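Local coordinates for protein trypanothione-dependent glyoxalase I (Leishmania major, PDB 2C21) that belongs to the glyoxalase/bleomycin resistance/dioxygenase superfamily and forms a two-chain assembly that binds nickel ions at sites shared between its subunits, at residues A[24-27]-A[31-34]; A[36-41]-A[45-50]; A[112-115]-A[121-124]. All blocks are in the same frame, centred on the assembly; numbering follows the deposited sequence.

Contact 1: A[24-27]-A[31-34]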
ATOM      1  N   LYS A  24      -1.208   3.105 -18.391  1.00 39.98           N
ATOM      2  CA  LYS A  24      -0.143   2.706 -19.321  1.00 39.90           C
ATOM      3  C   LYS A  24       1.129   2.300 -18.582  1.00 39.73           C
ATOM      4  O   LYS A  24       1.749   1.268 -18.881  1.00 39.75           O
ATOM      5  CB  LYS A  24       0.174   3.842 -20.299  1.00 40.24           C
ATOM      6  CG  LYS A  24       1.001   3.400 -21.512  1.00 41.80           C
ATOM      7  CD  LYS A  24       1.126   4.510 -22.541  1.00 43.73           C
ATOM      8  CE  LYS A  24       1.896   4.041 -23.760  1.00 45.66           C
ATOM      9  NZ  LYS A  24       3.316   3.782 -23.401  1.00 47.66           N
ATOM     10  N   PHE A  25       1.518   3.128 -17.619  1.00 39.30           N
ATOM     11  CA  PHE A  25       2.669   2.847 -16.784  1.00 38.61           C
ATOM     12  C   PHE A  25       2.529   1.521 -16.002  1.00 38.34           C
ATOM     13  O   PHE A  25       3.383   0.648 -16.104  1.00 38.46           O
ATOM     14  CB  PHE A  25       2.893   4.006 -15.811  1.00 38.59           C
ATOM     15  CG  PHE A  25       4.058   3.796 -14.899  1.00 37.60           C
ATOM     16  CD1 PHE A  25       5.349   4.085 -15.325  1.00 36.42           C
ATOM     17  CD2 PHE A  25       3.868   3.284 -13.627  1.00 37.31           C
ATOM     18  CE1 PHE A  25       6.424   3.882 -14.498  1.00 35.28           C
ATOM     19  CE2 PHE A  25       4.938   3.067 -12.787  1.00 37.69           C
ATOM     20  CZ  PHE A  25       6.225   3.361 -13.218  1.00 35.46           C
ATOM     21  N   TYR A  26       1.461   1.367 -15.225  1.00 38.17           N
ATOM     22  CA  TYR A  26       1.348   0.206 -14.337  1.00 38.30           C
ATOM     23  C   TYR A  26       1.131  -1.098 -15.105  1.00 38.45           C
ATOM     24  O   TYR A  26       1.568  -2.157 -14.653  1.00 39.18           O
ATOM     25  CB  TYR A  26       0.283   0.422 -13.231  1.00 38.32           C
ATOM     26  CG  TYR A  26       0.747   1.404 -12.172  1.00 38.65           C
ATOM     27  CD1 TYR A  26       1.686   1.030 -11.219  1.00 40.61           C
ATOM     28  CD2 TYR A  26       0.275   2.713 -12.147  1.00 38.93           C
ATOM     29  CE1 TYR A  26       2.155   1.944 -10.258  1.00 40.11           C
ATOM     30  CE2 TYR A  26       0.714   3.618 -11.196  1.00 39.35           C
ATOM     31  CZ  TYR A  26       1.650   3.239 -10.250  1.00 39.89           C
ATOM     32  OH  TYR A  26       2.096   4.156  -9.308  1.00 38.53           O
ATOM     33  N   THR A  27       0.493  -1.026 -16.266  1.00 38.40           N
ATOM     34  CA  THR A  27       0.330  -2.213 -17.115  1.00 38.46           C
ATOM     35  C   THR A  27       1.576  -2.497 -17.964  1.00 38.27           C
ATOM     36  O   THR A  27       2.197  -3.549 -17.820  1.00 37.77           O
ATOM     37  CB  THR A  27      -0.943  -2.107 -17.999  1.00 38.51           C
ATOM     38  OG1 THR A  27      -0.857  -0.959 -18.851  1.00 38.07           O
ATOM     39  CG2 THR A  27      -2.170  -1.969 -17.122  1.00 39.20           C
ATOM     40  N   GLY A  31       3.657  -4.519 -15.532  1.00 38.80           N
ATOM     41  CA  GLY A  31       3.043  -5.837 -15.760  1.00 38.73           C
ATOM     42  C   GLY A  31       1.760  -6.137 -14.984  1.00 38.54           C
ATOM     43  O   GLY A  31       1.326  -7.287 -14.925  1.00 38.12           O
ATOM     44  N   MET A  32       1.154  -5.119 -14.379  1.00 38.38           N
ATOM     45  CA  MET A  32      -0.130  -5.297 -13.710  1.00 38.46           C
ATOM     46  C   MET A  32      -1.226  -5.393 -14.762  1.00 38.46           C
ATOM     47  O   MET A  32      -0.995  -5.100 -15.933  1.00 37.29           O
ATOM     48  CB  MET A  32      -0.455  -4.123 -12.789  1.00 38.64           C
ATOM     49  CG  MET A  32       0.554  -3.871 -11.722  1.00 38.32           C
ATOM     50  SD  MET A  32      -0.006  -2.595 -10.591  1.00 38.74           S
ATOM     51  CE  MET A  32       1.442  -2.486  -9.526  1.00 40.80           C
ATOM     52  N   LYS A  33      -2.415  -5.799 -14.334  1.00 38.81           N
ATOM     53  CA  LYS A  33      -3.575  -5.769 -15.207  1.00 39.46           C
ATOM     54  C   LYS A  33      -4.680  -4.964 -14.564  1.00 39.32           C
ATOM     55  O   LYS A  33      -4.795  -4.919 -13.346  1.00 37.68           O
ATOM     56  CB  LYS A  33      -4.072  -7.184 -15.539  1.00 40.40           C
ATOM     57  CG  LYS A  33      -4.403  -8.088 -14.339  1.00 43.49           C
ATOM     58  CD  LYS A  33      -4.805  -9.510 -14.800  1.00 48.10           C
ATOM     59  CE  LYS A  33      -5.952 -10.080 -13.938  1.00 50.02           C
ATOM     60  NZ  LYS A  33      -6.442 -11.400 -14.415  1.00 51.73           N
ATOM     61  N   VAL A  34      -5.503  -4.344 -15.404  1.00 39.25           N
ATOM     62  CA  VAL A  34      -6.683  -3.635 -14.909  1.00 39.54           C
ATOM     63  C   VAL A  34      -7.695  -4.702 -14.489  1.00 38.85           C
ATOM     64  O   VAL A  34      -8.034  -5.575 -15.274  1.00 37.25           O
ATOM     65  CB  VAL A  34      -7.294  -2.735 -16.002  1.00 39.64           C
ATOM     66  CG1 VAL A  34      -8.586  -2.088 -15.499  1.00 40.94           C
ATOM     67  CG2 VAL A  34      -6.277  -1.678 -16.430  1.00 40.06           C
TER
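Met-32 reaches back to the last turns of helix 19-29 and meets Tyr-26 with both its backbone and its side chain. Its N donates to Tyr-26 O at 3.0 Å with an N-H...O angle of 153°, spanning six residues. The second backbone bond, from Gly-31 N to Thr-27 O (2.9 Å), is more bent, and its donor stands well above the carbonyl plane. Gly-31 is the first residue to leave helical geometry, and its positive phi of 83° favours glycine there. Beyond the backbone, the thioether of Met-32 runs alongside the Tyr-26 side chain, pointing the same way. With chi1 at -58° CG lies anti to the carbonyl carbon, and the extended chain carries SD to 5.1 Å from the Tyr-26 ring centroid, an oblique Met-aromatic contact; the terminal CE touches Tyr-26 CD1 at 3.9 Å. Thr-27 adds a CA-H...O contact from its CA to Met-32 O (3.4 Å), while its CG2 meets Val-34 CG2 at 4.2 Å. Further out, Phe-25 covers one face of the Tyr-26 ring, and the Tyr-26 hydroxyl is hydrogen-bonded to Asp-116. Leu-50 of strand 45-51 packs on Tyr-26, Thr-27 and Met-32. The contact thus closes the helix-to-strand connection at the start of strand 33-40: polar backbone bonds fix the turn, and sulfur and methyl groups supply its apolar side.

Contact 2: A[36-41]-A[45-50]; sequences RKWDVP and YTLVFL
A beta hairpin of strands 33-40 and 45-51, at one edge of a four-stranded mixed sheet, supplies this antiparallel pairing; the segment axes run at 173° and approach to 4.6 Å. Arg-36/Phe-49, Trp-38/Leu-47 and Val-40/Tyr-45 are the hydrogen-bonded pairs. The central one is closed in both directions, Trp-38 N to Leu-47 O and Leu-47 N to Trp-38 O each measuring 2.8 Å, whereas each outer pair has one weak member. On the face carrying these side chains, the Arg-36 guanidinium lies flat over the Phe-49 ring, planes 22° apart and CZ 3.9 Å from the centroid, a cation-pi stack. A salt bridge from Arg-36 NE to Glu-55 helps fix the guanidinium, and Phe-49 makes an edge-to-face contact with His-11, a nickel ligand. Toward the turn, Val-40 CB sits over one face of the Tyr-45 ring, 4.1 Å from its centroid, in a CH-pi contact. The Tyr-45 hydroxyl lies at the indole edge and accepts a weak bond from Trp-38 NE1 at 3.5 Å. Asp-39 and Thr-46 meet on the other face: chi1 of -175° sets the Asp-39 carboxylate anti to its own N. Asp-39 OD1 is also hydrogen-bonded to Tyr-67 OH, and Thr-46 OG1 donates to Asp-39 OD1 at 2.8 Å from above the carboxylate plane.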
ATOM      1  N   ARG A  36     -10.792  -3.833 -12.552  1.00 37.71           N
ATOM      2  CA  ARG A  36     -12.114  -3.239 -12.708  1.00 37.71           C
ATOM      3  C   ARG A  36     -12.055  -1.729 -12.569  1.00 37.59           C
ATOM      4  O   ARG A  36     -11.106  -1.188 -12.010  1.00 37.14           O
ATOM      5  CB  ARG A  36     -13.108  -3.818 -11.682  1.00 37.59           C
ATOM      6  CG  ARG A  36     -12.801  -3.486 -10.252  1.00 38.00           C
ATOM      7  CD  ARG A  36     -13.632  -4.299  -9.283  1.00 37.95           C
ATOM      8  NE  ARG A  36     -13.204  -4.107  -7.895  1.00 38.56           N
ATOM      9  CZ  ARG A  36     -13.558  -3.071  -7.117  1.00 41.11           C
ATOM     10  NH1 ARG A  36     -14.353  -2.115  -7.575  1.00 40.60           N
ATOM     11  NH2 ARG A  36     -13.098  -2.979  -5.868  1.00 39.94           N
ATOM     12  N   LYS A  37     -13.078  -1.056 -13.088  1.00 37.74           N
ATOM     13  CA  LYS A  37     -13.240   0.382 -12.894  1.00 37.79           C
ATOM     14  C   LYS A  37     -14.577   0.708 -12.218  1.00 38.28           C
ATOM     15  O   LYS A  37     -15.539  -0.100 -12.266  1.00 37.74           O
ATOM     16  CB  LYS A  37     -13.142   1.116 -14.230  1.00 38.41           C
ATOM     17  CG  LYS A  37     -11.869   0.818 -15.017  1.00 40.26           C
ATOM     18  CD  LYS A  37     -11.778   1.674 -16.281  1.00 42.86           C
ATOM     19  CE  LYS A  37     -10.511   1.377 -17.077  1.00 44.61           C
ATOM     20  NZ  LYS A  37     -10.412   2.167 -18.343  1.00 44.37           N
ATOM     21  N   TRP A  38     -14.630   1.885 -11.585  1.00 37.72           N
ATOM     22  CA  TRP A  38     -15.828   2.370 -10.905  1.00 38.08           C
ATOM     23  C   TRP A  38     -15.940   3.850 -11.216  1.00 37.10           C
ATOM     24  O   TRP A  38     -15.185   4.627 -10.662  1.00 37.72           O
ATOM     25  CB  TRP A  38     -15.686   2.137  -9.381  1.00 38.66           C
ATOM     26  CG  TRP A  38     -16.772   2.709  -8.490  1.00 39.01           C
ATOM     27  CD1 TRP A  38     -16.763   3.927  -7.853  1.00 40.70           C
ATOM     28  CD2 TRP A  38     -17.990   2.068  -8.095  1.00 39.08           C
ATOM     29  NE1 TRP A  38     -17.899   4.082  -7.105  1.00 40.55           N
ATOM     30  CE2 TRP A  38     -18.677   2.965  -7.241  1.00 39.80           C
ATOM     31  CE3 TRP A  38     -18.572   0.833  -8.390  1.00 39.44           C
ATOM     32  CZ2 TRP A  38     -19.899   2.656  -6.659  1.00 40.16           C
ATOM     33  CZ3 TRP A  38     -19.787   0.524  -7.813  1.00 40.59           C
ATOM     34  CH2 TRP A  38     -20.445   1.438  -6.960  1.00 39.68           C
ATOM     35  N   ASP A  39     -16.897   4.234 -12.062  1.00 35.65           N
ATOM     36  CA  ASP A  39     -17.001   5.610 -12.553  1.00 35.29           C
ATOM     37  C   ASP A  39     -18.284   6.265 -12.014  1.00 35.19           C
ATOM     38  O   ASP A  39     -19.358   5.696 -12.127  1.00 33.72           O
ATOM     39  CB  ASP A  39     -16.944   5.620 -14.096  1.00 35.52           C
ATOM     40  CG  ASP A  39     -16.931   7.027 -14.696  1.00 35.36           C
ATOM     41  OD1 ASP A  39     -16.339   7.943 -14.102  1.00 36.91           O
ATOM     42  OD2 ASP A  39     -17.527   7.217 -15.785  1.00 38.89           O
ATOM     43  N   VAL A  40     -18.147   7.435 -11.386  1.00 34.67           N
ATOM     44  CA  VAL A  40     -19.289   8.150 -10.807  1.00 35.52           C
ATOM     45  C   VAL A  40     -19.353   9.591 -11.338  1.00 35.51           C
ATOM     46  O   VAL A  40     -18.930  10.523 -10.665  1.00 35.14           O
ATOM     47  CB  VAL A  40     -19.238   8.131  -9.273  1.00 35.20           C
ATOM     48  CG1 VAL A  40     -20.539   8.654  -8.666  1.00 35.75           C
ATOM     49  CG2 VAL A  40     -18.956   6.712  -8.778  1.00 36.44           C
ATOM     50  N   PRO A  41     -19.889   9.768 -12.555  1.00 36.42           N
ATOM     51  CA  PRO A  41     -19.912  11.077 -13.209  1.00 36.70           C
ATOM     52  C   PRO A  41     -20.515  12.193 -12.355  1.00 36.81           C
ATOM     53  O   PRO A  41     -19.978  13.295 -12.338  1.00 37.36           O
ATOM     54  CB  PRO A  41     -20.747  10.825 -14.458  1.00 37.21           C
ATOM     55  CG  PRO A  41     -20.585   9.381 -14.734  1.00 37.44           C
ATOM     56  CD  PRO A  41     -20.525   8.738 -13.393  1.00 36.70           C
ATOM     57  N   TYR A  45     -15.702  11.540 -10.103  1.00 37.22           N
ATOM     58  CA  TYR A  45     -14.514  10.712  -9.888  1.00 37.35           C
ATOM     59  C   TYR A  45     -14.628   9.334 -10.539  1.00 36.94           C
ATOM     60  O   TYR A  45     -15.722   8.861 -10.835  1.00 36.22           O
ATOM     61  CB  TYR A  45     -14.164  10.587  -8.389  1.00 37.78           C
ATOM     62  CG  TYR A  45     -15.076   9.668  -7.606  1.00 38.04           C
ATOM     63  CD1 TYR A  45     -14.772   8.332  -7.441  1.00 38.43           C
ATOM     64  CD2 TYR A  45     -16.245  10.145  -7.022  1.00 40.67           C
ATOM     65  CE1 TYR A  45     -15.626   7.481  -6.742  1.00 39.65           C
ATOM     66  CE2 TYR A  45     -17.080   9.310  -6.310  1.00 39.95           C
ATOM     67  CZ  TYR A  45     -16.763   7.982  -6.174  1.00 39.89           C
ATOM     68  OH  TYR A  45     -17.609   7.149  -5.469  1.00 42.84           O
ATOM     69  N   THR A  46     -13.464   8.723 -10.734  1.00 37.18           N
ATOM     70  CA  THR A  46     -13.324   7.388 -11.289  1.00 36.97           C
ATOM     71  C   THR A  46     -12.287   6.657 -10.464  1.00 37.34           C
ATOM     72  O   THR A  46     -11.228   7.223 -10.159  1.00 36.65           O
ATOM     73  CB  THR A  46     -12.833   7.441 -12.746  1.00 37.19           C
ATOM     74  OG1 THR A  46     -13.678   8.323 -13.501  1.00 37.22           O
ATOM     75  CG2 THR A  46     -12.867   6.052 -13.394  1.00 37.78           C
ATOM     76  N   LEU A  47     -12.590   5.401 -10.117  1.00 37.47           N
ATOM     77  CA  LEU A  47     -11.611   4.502  -9.499  1.00 37.47           C
ATOM     78  C   LEU A  47     -11.199   3.385 -10.470  1.00 37.74           C
ATOM     79  O   LEU A  47     -12.036   2.846 -11.231  1.00 37.54           O
ATOM     80  CB  LEU A  47     -12.188   3.863  -8.237  1.00 37.03           C
ATOM     81  CG  LEU A  47     -12.921   4.729  -7.224  1.00 36.75           C
ATOM     82  CD1 LEU A  47     -13.470   3.812  -6.129  1.00 38.18           C
ATOM     83  CD2 LEU A  47     -12.032   5.807  -6.617  1.00 38.25           C
ATOM     84  N   VAL A  48      -9.922   3.036 -10.435  1.00 37.69           N
ATOM     85  CA  VAL A  48      -9.387   1.892 -11.202  1.00 37.97           C
ATOM     86  C   VAL A  48      -8.540   1.039 -10.294  1.00 37.64           C
ATOM     87  O   VAL A  48      -7.650   1.542  -9.601  1.00 38.02           O
ATOM     88  CB  VAL A  48      -8.512   2.313 -12.397  1.00 38.17           C
ATOM     89  CG1 VAL A  48      -8.014   1.074 -13.159  1.00 37.58           C
ATOM     90  CG2 VAL A  48      -9.281   3.250 -13.319  1.00 38.65           C
ATOM     91  N   PHE A  49      -8.846  -0.250 -10.285  1.00 37.88           N
ATOM     92  CA  PHE A  49      -8.123  -1.220  -9.487  1.00 38.05           C
ATOM     93  C   PHE A  49      -7.238  -2.031 -10.416  1.00 38.11           C
ATOM     94  O   PHE A  49      -7.723  -2.602 -11.423  1.00 37.65           O
ATOM     95  CB  PHE A  49      -9.096  -2.105  -8.713  1.00 37.91           C
ATOM     96  CG  PHE A  49      -9.841  -1.361  -7.630  1.00 39.01           C
ATOM     97  CD1 PHE A  49     -10.963  -0.583  -7.939  1.00 40.63           C
ATOM     98  CD2 PHE A  49      -9.417  -1.420  -6.309  1.00 39.86           C
ATOM     99  CE1 PHE A  49     -11.640   0.137  -6.935  1.00 39.32           C
ATOM    100  CE2 PHE A  49     -10.087  -0.724  -5.311  1.00 37.82           C
ATOM    101  CZ  PHE A  49     -11.200   0.055  -5.625  1.00 39.29           C
ATOM    102  N   LEU A  50      -5.948  -2.059 -10.091  1.00 39.50           N
ATOM    103  CA  LEU A  50      -4.928  -2.804 -10.862  1.00 40.24           C
ATOM    104  C   LEU A  50      -4.110  -3.672  -9.938  1.00 39.91           C
ATOM    105  O   LEU A  50      -3.877  -3.322  -8.786  1.00 39.53           O
ATOM    106  CB  LEU A  50      -3.916  -1.871 -11.539  1.00 41.07           C
ATOM    107  CG  LEU A  50      -4.392  -0.746 -12.450  1.00 43.41           C
ATOM    108  CD1 LEU A  50      -4.454   0.534 -11.636  1.00 45.78           C
ATOM    109  CD2 LEU A  50      -3.444  -0.607 -13.629  1.00 45.11           C
TER

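Contact 3: A[112-115]-A[121-124]. With NI (nickel (II) ion), chain H.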
ATOM      1  N   ALA A 112      15.907  -0.911  -6.436  1.00 38.40           N
ATOM      2  CA  ALA A 112      15.900   0.320  -7.213  1.00 37.88           C
ATOM      3  C   ALA A 112      14.662   1.106  -6.868  1.00 37.78           C
ATOM      4  O   ALA A 112      13.701   0.554  -6.330  1.00 37.09           O
ATOM      5  CB  ALA A 112      15.948   0.027  -8.709  1.00 38.25           C
ATOM      6  N   PHE A 113      14.706   2.401  -7.146  1.00 37.72           N
ATOM      7  CA  PHE A 113      13.537   3.251  -7.009  1.00 37.76           C
ATOM      8  C   PHE A 113      13.262   3.921  -8.339  1.00 37.44           C
ATOM      9  O   PHE A 113      14.160   4.511  -8.937  1.00 36.87           O
ATOM     10  CB  PHE A 113      13.748   4.313  -5.928  1.00 37.93           C
ATOM     11  CG  PHE A 113      13.397   3.849  -4.552  1.00 38.78           C
ATOM     12  CD1 PHE A 113      14.369   3.329  -3.709  1.00 40.41           C
ATOM     13  CD2 PHE A 113      12.083   3.932  -4.090  1.00 41.59           C
ATOM     14  CE1 PHE A 113      14.041   2.896  -2.431  1.00 40.76           C
ATOM     15  CE2 PHE A 113      11.747   3.503  -2.795  1.00 41.36           C
ATOM     16  CZ  PHE A 113      12.730   2.984  -1.973  1.00 40.01           C
ATOM     17  N   VAL A 114      12.007   3.816  -8.782  1.00 37.45           N
ATOM     18  CA  VAL A 114      11.525   4.484  -9.987  1.00 37.45           C
ATOM     19  C   VAL A 114      10.324   5.372  -9.634  1.00 37.23           C
ATOM     20  O   VAL A 114       9.716   5.218  -8.568  1.00 37.11           O
ATOM     21  CB  VAL A 114      11.156   3.467 -11.098  1.00 37.58           C
ATOM     22  CG1 VAL A 114      12.327   2.507 -11.343  1.00 38.29           C
ATOM     23  CG2 VAL A 114       9.868   2.702 -10.764  1.00 38.01           C
ATOM     24  N   VAL A 115       9.996   6.298 -10.530  1.00 36.98           N
ATOM     25  CA  VAL A 115       8.960   7.290 -10.271  1.00 36.60           C
ATOM     26  C   VAL A 115       7.827   7.149 -11.284  1.00 36.47           C
ATOM     27  O   VAL A 115       8.074   7.068 -12.493  1.00 36.43           O
ATOM     28  CB  VAL A 115       9.546   8.715 -10.299  1.00 36.27           C
ATOM     29  CG1 VAL A 115       8.530   9.722  -9.746  1.00 36.66           C
ATOM     30  CG2 VAL A 115      10.843   8.767  -9.489  1.00 35.93           C
ATOM     31  N   TYR A 121       6.702   7.232  -5.677  1.00 38.15           N
ATOM     32  CA  TYR A 121       7.836   6.316  -5.711  1.00 38.53           C
ATOM     33  C   TYR A 121       7.429   4.854  -5.662  1.00 38.53           C
ATOM     34  O   TYR A 121       6.499   4.463  -4.952  1.00 38.79           O
ATOM     35  CB  TYR A 121       8.786   6.618  -4.553  1.00 39.40           C
ATOM     36  CG  TYR A 121       9.510   7.915  -4.736  1.00 40.07           C
ATOM     37  CD1 TYR A 121       9.127   9.053  -4.048  1.00 43.06           C
ATOM     38  CD2 TYR A 121      10.572   8.014  -5.622  1.00 42.07           C
ATOM     39  CE1 TYR A 121       9.820  10.264  -4.222  1.00 44.08           C
ATOM     40  CE2 TYR A 121      11.255   9.209  -5.810  1.00 42.43           C
ATOM     41  CZ  TYR A 121      10.877  10.325  -5.116  1.00 43.49           C
ATOM     42  OH  TYR A 121      11.563  11.505  -5.318  1.00 44.28           O
ATOM     43  N   ILE A 122       8.123   4.047  -6.456  1.00 38.63           N
ATOM     44  CA  ILE A 122       7.944   2.607  -6.427  0.67 38.70           C
ATOM     45  C   ILE A 122       9.306   1.956  -6.174  1.00 38.57           C
ATOM     46  O   ILE A 122      10.295   2.264  -6.855  1.00 38.92           O
ATOM     47  CB  ILE A 122       7.343   2.113  -7.745  0.67 38.85           C
ATOM     48  CG1 ILE A 122       5.891   2.581  -7.867  0.67 38.87           C
ATOM     49  CG2 ILE A 122       7.422   0.582  -7.858  0.67 39.55           C
ATOM     50  CD1 ILE A 122       5.513   2.962  -9.247  0.67 38.70           C
ATOM     51  N   GLU A 123       9.349   1.062  -5.193  1.00 37.93           N
ATOM     52  CA  GLU A 123      10.546   0.311  -4.869  1.00 38.06           C
ATOM     53  C   GLU A 123      10.497  -1.036  -5.570  1.00 37.82           C
ATOM     54  O   GLU A 123       9.563  -1.803  -5.370  1.00 37.73           O
ATOM     55  CB  GLU A 123      10.651   0.098  -3.353  1.00 38.04           C
ATOM     56  CG  GLU A 123      11.987  -0.486  -2.892  1.00 39.49           C
ATOM     57  CD  GLU A 123      12.060  -0.612  -1.382  1.00 40.79           C
ATOM     58  OE1 GLU A 123      11.063  -0.998  -0.764  1.00 42.40           O
ATOM     59  OE2 GLU A 123      13.118  -0.327  -0.813  1.00 44.42           O
ATOM     60  N   LEU A 124      11.505  -1.305  -6.397  1.00 37.58           N
ATOM     61  CA  LEU A 124      11.660  -2.576  -7.062  1.00 37.44           C
ATOM     62  C   LEU A 124      12.670  -3.400  -6.291  1.00 37.21           C
ATOM     63  O   LEU A 124      13.795  -2.953  -6.057  1.00 36.83           O
ATOM     64  CB  LEU A 124      12.150  -2.361  -8.492  1.00 37.46           C
ATOM     65  CG  LEU A 124      11.235  -1.485  -9.352  1.00 37.97           C
ATOM     66  CD1 LEU A 124      11.903  -1.205 -10.697  1.00 39.11           C
ATOM     67  CD2 LEU A 124       9.892  -2.170  -9.535  1.00 37.37           C
TER
HETATM   68 NI    NI H1143      10.123  -0.510   1.211  0.50 36.35          NI
HETATM   69  O   HOH W   1      11.645  -1.513   1.865  1.00 40.82           O
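Glu-123 binds the nickel ion through OE1 at 2.2 Å; chi1 of -171° puts CG anti to the backbone N and the chain stays extended through chi2 (177°), carrying OE1 to the metal. Water 1 is a second ligand at 1.9 Å from the nickel. His-80 of the same chain, with His-11 and Glu-62 of the second subunit, completes the site, which therefore lies between subunits. Four backbone hydrogen bonds hold the hairpin behind it: Ala-112 pairs with Leu-124 and Val-114 with Ile-122 in both directions, the Val-114 N to Ile-122 O bond measuring 3.0 Å with an N-H...O angle of 167°. The aliphatic part of Glu-123 crosses the Phe-113 ring obliquely, its CG over one face at 4.1 Å from the centroid, offset toward the rim, in a CH-pi contact. Phe-113 CZ comes within 3.5 Å of Glu-123 OE2, so that corner of the ring meets the carboxylate. Beside it Val-115 CG2 rests on Tyr-121 CE2 at 3.7 Å. Across the sheet, Val-114 CG1 meets Leu-124 CD1 at 3.8 Å. Helix 88-97 packs on Ala-112 and Leu-124 on this latter face, while strands 102-105 and 78-85 flank the hairpin within the four-stranded sheet.

How the contacts relate
Contact 3 is mostly buried, its centre about 8 Å from the centre of the chain, whereas the centre of contact 2 lies about 17 Å from that point and contact 2, like contact 1, is only partly buried. Contacts 1 and 2 share strand 33-40: Leu-50 CD2 packs on Tyr-26 CB (3.9 Å), joining helix and hairpin. The helix of contact 1 also reaches the second sheet, Phe-25 CE1 lying 4.1 Å from Val-115 O, while contacts 2 and 3 stay about 11 Å apart at their nearest atoms. Both hairpins are antiparallel, but their chemistry differs: contact 2 stacks a cationic group on a ring, contact 3 supplies a metal ligand, and contact 1 relies on helix-end carbonyls and a thioether.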